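PDB 1OLT: oxygen-independent coproporphyrinogen III oxidase from Escherichia coli, which catalyses the anaerobic oxidative decarboxylation of two propionate groups of coproporphyrinogen III to vinyl groups in heme biosynthesis, using S-adenosylmethionine and a [4Fe-4S] cluster. Local coordinates for residues H58-K64 with N72-R77; L377-F381 with R430-R434. All blocks are in the same frame, centred on the assembly; numbering follows the deposited sequence. Where two conformers were deposited one is given.

Contact 1 of 2, residues H58-K64 with N72-R77; sequences HIPFCHK and NKIVTR. With SF4 (iron/sulfur cluster), chain B.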
loop_
_atom_site.group_PDB
_atom_site.type_symbol
_atom_site.label_atom_id
_atom_site.label_comp_id
_atom_site.label_asym_id
_atom_site.label_seq_id
_atom_site.Cartn_x
_atom_site.Cartn_y
_atom_site.Cartn_z
ATOM N N HIS A 58 11.603 1.560 -4.853
ATOM C CA HIS A 58 11.812 1.539 -3.427
ATOM C C HIS A 58 13.048 2.414 -3.127
ATOM O O HIS A 58 14.090 2.228 -3.725
ATOM C CB HIS A 58 12.091 0.164 -2.896
ATOM C CG HIS A 58 11.786 0.048 -1.438
ATOM N ND1 HIS A 58 10.494 0.057 -0.963
ATOM C CD2 HIS A 58 12.597 -0.074 -0.353
ATOM C CE1 HIS A 58 10.526 -0.087 0.358
ATOM N NE2 HIS A 58 11.790 -0.169 0.748
ATOM N N ILE A 59 12.888 3.372 -2.256
ATOM C CA ILE A 59 13.970 4.209 -1.782
ATOM C C ILE A 59 14.087 3.919 -0.279
ATOM O O ILE A 59 13.199 4.310 0.498
ATOM C CB ILE A 59 13.691 5.719 -2.016
ATOM C CG1 ILE A 59 13.429 6.124 -3.465
ATOM C CG2 ILE A 59 14.890 6.547 -1.500
ATOM C CD1 ILE A 59 14.524 5.803 -4.398
ATOM N N PRO A 60 15.095 3.167 0.153
ATOM C CA PRO A 60 15.026 2.655 1.511
ATOM C C PRO A 60 15.467 3.584 2.635
ATOM O O PRO A 60 15.121 3.309 3.781
ATOM C CB PRO A 60 15.945 1.427 1.462
ATOM C CG PRO A 60 17.043 1.814 0.426
ATOM C CD PRO A 60 16.262 2.600 -0.582
ATOM N N PHE A 61 16.141 4.681 2.336
ATOM C CA PHE A 61 16.816 5.436 3.341
ATOM C C PHE A 61 15.880 6.343 4.150
ATOM O O PHE A 61 14.971 6.978 3.593
ATOM C CB PHE A 61 17.992 6.225 2.676
ATOM C CG PHE A 61 18.935 5.367 1.930
ATOM C CD1 PHE A 61 19.712 4.469 2.568
ATOM C CD2 PHE A 61 18.988 5.440 0.545
ATOM C CE1 PHE A 61 20.558 3.622 1.836
ATOM C CE2 PHE A 61 19.814 4.612 -0.157
ATOM C CZ PHE A 61 20.610 3.755 0.480
ATOM N N CYS A 62 16.143 6.410 5.452
ATOM C CA CYS A 62 15.496 7.356 6.353
ATOM C C CYS A 62 16.541 8.099 7.189
ATOM O O CYS A 62 17.607 7.575 7.486
ATOM C CB CYS A 62 14.500 6.648 7.259
ATOM S SG CYS A 62 13.244 5.696 6.407
ATOM N N HIS A 63 16.205 9.314 7.612
ATOM C CA HIS A 63 17.113 10.149 8.426
ATOM C C HIS A 63 17.264 9.614 9.865
ATOM O O HIS A 63 18.337 9.696 10.454
ATOM C CB HIS A 63 16.606 11.603 8.486
ATOM C CG HIS A 63 16.614 12.273 7.152
ATOM N ND1 HIS A 63 17.730 12.315 6.349
ATOM C CD2 HIS A 63 15.682 13.021 6.534
ATOM C CE1 HIS A 63 17.460 12.991 5.247
ATOM N NE2 HIS A 63 16.221 13.418 5.323
ATOM N N LYS A 64 16.166 9.045 10.401
ATOM C CA LYS A 64 16.039 8.804 11.828
ATOM C C LYS A 64 15.154 7.550 12.135
ATOM O O LYS A 64 14.249 7.233 11.353
ATOM C CB LYS A 64 15.433 10.068 12.461
ATOM C CG LYS A 64 15.602 10.103 13.981
ATOM C CD LYS A 64 14.974 11.351 14.678
ATOM C CE LYS A 64 15.604 12.731 14.217
ATOM N NZ LYS A 64 14.886 13.882 14.968
ATOM N N ASN A 72 10.537 -1.941 5.060
ATOM C CA ASN A 72 11.875 -2.221 4.582
ATOM C C ASN A 72 12.567 -0.835 4.400
ATOM O O ASN A 72 12.244 -0.053 3.517
ATOM C CB ASN A 72 11.877 -3.061 3.309
ATOM C CG ASN A 72 13.323 -3.355 2.808
ATOM O OD1 ASN A 72 14.074 -2.428 2.314
ATOM N ND2 ASN A 72 13.733 -4.608 2.939
ATOM N N LYS A 73 13.482 -0.533 5.307
ATOM C CA LYS A 73 14.097 0.786 5.363
ATOM C C LYS A 73 15.474 0.672 6.046
ATOM O O LYS A 73 15.730 -0.288 6.753
ATOM C CB LYS A 73 13.200 1.767 6.117
ATOM C CG LYS A 73 12.921 1.396 7.610
ATOM C CD LYS A 73 13.928 1.932 8.609
ATOM C CE LYS A 73 13.447 1.798 10.054
ATOM N NZ LYS A 73 13.466 0.376 10.473
ATOM N N ILE A 74 16.335 1.670 5.784
ATOM C CA ILE A 74 17.696 1.762 6.324
ATOM C C ILE A 74 17.885 3.169 6.847
ATOM O O ILE A 74 17.871 4.117 6.076
ATOM C CB ILE A 74 18.728 1.521 5.183
ATOM C CG1 ILE A 74 18.555 0.058 4.604
ATOM C CG2 ILE A 74 20.198 1.757 5.713
ATOM C CD1 ILE A 74 19.241 -0.166 3.254
ATOM N N VAL A 75 18.076 3.327 8.146
ATOM C CA VAL A 75 18.273 4.593 8.756
ATOM C C VAL A 75 19.777 4.892 8.658
ATOM O O VAL A 75 20.575 4.094 9.063
ATOM C CB VAL A 75 17.885 4.556 10.266
ATOM C CG1 VAL A 75 18.300 5.873 10.947
ATOM C CG2 VAL A 75 16.404 4.341 10.432
ATOM N N THR A 76 20.139 6.027 8.092
ATOM C CA THR A 76 21.519 6.402 7.978
ATOM C C THR A 76 21.664 7.899 7.776
ATOM O O THR A 76 20.869 8.534 7.122
ATOM C CB THR A 76 22.216 5.634 6.854
ATOM O OG1 THR A 76 23.585 6.058 6.715
ATOM C CG2 THR A 76 21.615 5.956 5.511
ATOM N N ARG A 77 22.721 8.428 8.379
ATOM C CA ARG A 77 23.119 9.789 8.152
ATOM C C ARG A 77 24.175 9.922 7.035
ATOM O O ARG A 77 24.585 11.033 6.691
ATOM C CB ARG A 77 23.654 10.361 9.476
ATOM C CG ARG A 77 22.533 10.561 10.568
ATOM C CD ARG A 77 21.364 11.415 10.023
ATOM N NE ARG A 77 20.513 11.934 11.064
ATOM C CZ ARG A 77 19.560 12.820 10.824
ATOM N NH1 ARG A 77 19.432 13.341 9.617
ATOM N NH2 ARG A 77 18.775 13.238 11.791
HETATM FE FE1 SF4 B . 11.466 5.748 7.892
HETATM FE FE2 SF4 B . 9.565 4.139 8.822
HETATM FE FE3 SF4 B . 9.068 6.366 7.662
HETATM FE FE4 SF4 B . 10.026 6.319 9.830
HETATM S S1 SF4 B . 7.911 5.526 9.418
HETATM S S2 SF4 B . 10.708 7.806 8.326
HETATM S S3 SF4 B . 11.460 4.784 9.783
HETATM S S4 SF4 B . 9.948 4.590 6.788
HETATM O O HOH W 1 20.891 12.935 6.839
#

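Contact 2 of 2, residues L377-F381 with R430-R434; sequences LICNF and RLLIR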
loop_
_atom_site.group_PDB
_atom_site.type_symbol
_atom_site.label_atom_id
_atom_site.label_comp_id
_atom_site.label_asym_id
_atom_site.label_seq_id
_atom_site.Cartn_x
_atom_site.Cartn_y
_atom_site.Cartn_z
ATOM N N LEU A 377 -13.726 -8.841 -3.491
ATOM C CA LEU A 377 -14.332 -8.737 -2.171
ATOM C C LEU A 377 -13.721 -7.580 -1.382
ATOM O O LEU A 377 -14.402 -6.822 -0.728
ATOM C CB LEU A 377 -14.145 -10.061 -1.395
ATOM C CG LEU A 377 -15.062 -11.246 -1.836
ATOM C CD1 LEU A 377 -14.666 -12.556 -1.140
ATOM C CD2 LEU A 377 -16.494 -10.935 -1.573
ATOM N N ILE A 378 -12.405 -7.465 -1.478
ATOM C CA ILE A 378 -11.626 -6.450 -0.741
ATOM C C ILE A 378 -11.923 -5.040 -1.230
ATOM O O ILE A 378 -12.057 -4.125 -0.422
ATOM C CB ILE A 378 -10.137 -6.742 -0.896
ATOM C CG1 ILE A 378 -9.772 -8.027 -0.141
ATOM C CG2 ILE A 378 -9.279 -5.534 -0.454
ATOM C CD1 ILE A 378 -9.697 -7.870 1.360
ATOM N N CYS A 379 -12.060 -4.886 -2.543
ATOM C CA CYS A 379 -12.216 -3.573 -3.175
ATOM C C CYS A 379 -13.667 -3.130 -3.316
ATOM O O CYS A 379 -13.953 -1.977 -3.106
ATOM C CB CYS A 379 -11.626 -3.566 -4.563
ATOM S SG CYS A 379 -9.866 -3.824 -4.633
ATOM N N ASN A 380 -14.550 -4.058 -3.728
ATOM C CA ASN A 380 -15.971 -3.755 -4.004
ATOM C C ASN A 380 -16.984 -4.264 -2.975
ATOM O O ASN A 380 -18.163 -3.954 -3.049
ATOM C CB ASN A 380 -16.309 -4.269 -5.396
ATOM C CG ASN A 380 -15.496 -3.542 -6.461
ATOM O OD1 ASN A 380 -15.485 -2.321 -6.506
ATOM N ND2 ASN A 380 -14.779 -4.299 -7.286
ATOM N N PHE A 381 -16.517 -5.054 -2.023
ATOM C CA PHE A 381 -17.371 -5.584 -0.971
ATOM C C PHE A 381 -18.565 -6.381 -1.505
ATOM O O PHE A 381 -19.652 -6.399 -0.897
ATOM C CB PHE A 381 -17.754 -4.501 0.012
ATOM C CG PHE A 381 -16.578 -4.049 0.831
ATOM C CD1 PHE A 381 -15.635 -3.165 0.280
ATOM C CD2 PHE A 381 -16.362 -4.556 2.103
ATOM C CE1 PHE A 381 -14.492 -2.767 1.020
ATOM C CE2 PHE A 381 -15.251 -4.147 2.867
ATOM C CZ PHE A 381 -14.308 -3.256 2.320
ATOM N N ARG A 430 -18.160 -5.508 6.783
ATOM C CA ARG A 430 -17.097 -4.775 6.070
ATOM C C ARG A 430 -15.781 -4.736 6.848
ATOM O O ARG A 430 -14.743 -4.935 6.283
ATOM C CB ARG A 430 -17.546 -3.363 5.688
ATOM C CG ARG A 430 -18.630 -3.327 4.599
ATOM C CD ARG A 430 -18.940 -1.923 4.104
ATOM N NE ARG A 430 -17.756 -1.387 3.499
ATOM C CZ ARG A 430 -17.492 -0.122 3.285
ATOM N NH1 ARG A 430 -18.330 0.839 3.646
ATOM N NH2 ARG A 430 -16.327 0.182 2.702
ATOM N N LEU A 431 -15.841 -4.493 8.149
ATOM C CA LEU A 431 -14.620 -4.464 8.974
ATOM C C LEU A 431 -13.974 -5.853 9.133
ATOM O O LEU A 431 -12.789 -5.971 9.496
ATOM C CB LEU A 431 -14.902 -3.836 10.344
ATOM C CG LEU A 431 -15.132 -2.322 10.302
ATOM C CD1 LEU A 431 -15.977 -1.842 11.468
ATOM C CD2 LEU A 431 -13.760 -1.566 10.250
ATOM N N LEU A 432 -14.758 -6.895 8.848
ATOM C CA LEU A 432 -14.291 -8.279 8.932
ATOM C C LEU A 432 -14.044 -8.880 7.563
ATOM O O LEU A 432 -14.245 -10.083 7.352
ATOM C CB LEU A 432 -15.354 -9.073 9.697
ATOM C CG LEU A 432 -15.599 -8.509 11.112
ATOM C CD1 LEU A 432 -16.717 -9.234 11.878
ATOM C CD2 LEU A 432 -14.282 -8.550 11.914
ATOM N N ILE A 433 -13.615 -8.051 6.620
ATOM C CA ILE A 433 -13.383 -8.499 5.259
ATOM C C ILE A 433 -12.262 -9.532 5.135
ATOM O O ILE A 433 -12.340 -10.413 4.316
ATOM C CB ILE A 433 -13.084 -7.292 4.343
ATOM C CG1 ILE A 433 -13.206 -7.698 2.881
ATOM C CG2 ILE A 433 -11.693 -6.701 4.643
ATOM C CD1 ILE A 433 -14.611 -8.091 2.492
ATOM N N ARG A 434 -11.212 -9.405 5.945
ATOM C CA ARG A 434 -10.099 -10.357 5.912
ATOM C C ARG A 434 -10.601 -11.753 6.332
ATOM O O ARG A 434 -10.193 -12.764 5.738
ATOM C CB ARG A 434 -8.928 -9.915 6.802
ATOM C CG ARG A 434 -8.249 -8.560 6.411
ATOM C CD ARG A 434 -7.502 -7.917 7.605
ATOM N NE ARG A 434 -6.917 -6.569 7.397
ATOM C CZ ARG A 434 -7.599 -5.392 7.337
ATOM N NH1 ARG A 434 -8.929 -5.356 7.387
ATOM N NH2 ARG A 434 -6.925 -4.234 7.194
#

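Contact 1 of 2, residues H58-K64 with N72-R77
This contact flanks the cluster-binding loop of the radical SAM core, whose CX3CX2C motif supplies Cys62, Cys66 and Cys69 to the [4Fe-4S] cluster. The two segments pair as parallel strands at the loop's two ends. Ile74 N donates to Pro60 O (2.9 Å), Cys62 N to Ile74 O (2.9 Å) and Thr76 N to Cys62 O (3.0 Å). Phe61 and Ile74 share one face of this ladder, where Phe61 CD1 lies 4.1 Å from Ile74 CB. Cys62 and Val75 point to the other face, which is the cluster side. His58 NE2 donates to Asn72 O (2.8 Å), and its ND1 bonds the hydroxyl of Tyr56, a SAM-binding residue. Farther along, a water joins His63 ND1 and Arg77 NH1, and Arg77 also forms a salt bridge with Glu150. Lys73 runs beside the cluster, with CE 3.6 Å from S3. Cys62 SG binds FE1 at 2.3 Å.

Contact 2 of 2, residues L377-F381 with R430-R434
This is a buried, mainly apolar contact within the HemN C-terminal domain, away from the annotated sites. It joins the C-terminal end of helix 365-380 to the start of helix 433-438 and the residues just before it. The segments are far apart in sequence, and no hydrogen bond links them.

Ile433 is the apolar centre. Its CA-to-CB bond points toward helix 365-380, and its CD1 lies 3.5 Å from Leu377 O and 4.4 Å from Leu377 CB. Ile378 CD1 packs against Ile433 CG1 at 3.8 Å. Phe381 CD2 is 4.0 Å from Ile433 CD1. Leu377 and Ile378 also touch Cys437, so the packing continues along helix 433-438. Val425 of strand 422-425 touches both Phe381 and Ile433.

Phe381 is the first residue beyond the helix to leave helical geometry, with a positive phi of 57°. Its CA-to-CB bond points toward 430-434, and it has the largest covered area of the contact. Arg430 lies over one face of the ring in a cation-pi interaction. Arg430 CZ is 4.4 Å from the centroid of the Phe381 ring and only 4° off the ring normal. The aliphatic part takes part too, with Arg430 CG 3.6 Å from Phe381 CD2.

The contact therefore rests on apolar packing around Ile433 and on the Phe381 ring face under Arg430. That face gives the positive charge of Arg430 a partner. Arg430 NH2 also donates to Phe284 O, while NE is buried without a hydrogen-bond partner in the model.

Overall arrangement
The two contacts lie on opposite sides of the chain's centre. Their centres are 33 Å apart, their nearest atoms are about 18 Å apart, and they share no helix or strand. Contact 1 belongs to the radical SAM core and contact 2 to the C-terminal domain, and the first closes in sequence before the second opens. Contact 1 is only partly buried: His58 and Pro60 to Cys62 are buried, residues 72-76 are partly exposed, and Arg77 is exposed. Contact 2 is buried. The chemistry differs accordingly. Contact 1 relies on backbone hydrogen bonds between strands and includes a metal ligand. Contact 2 has no hydrogen bond across it and depends mainly on side chains, by apolar packing and one cation-pi interaction.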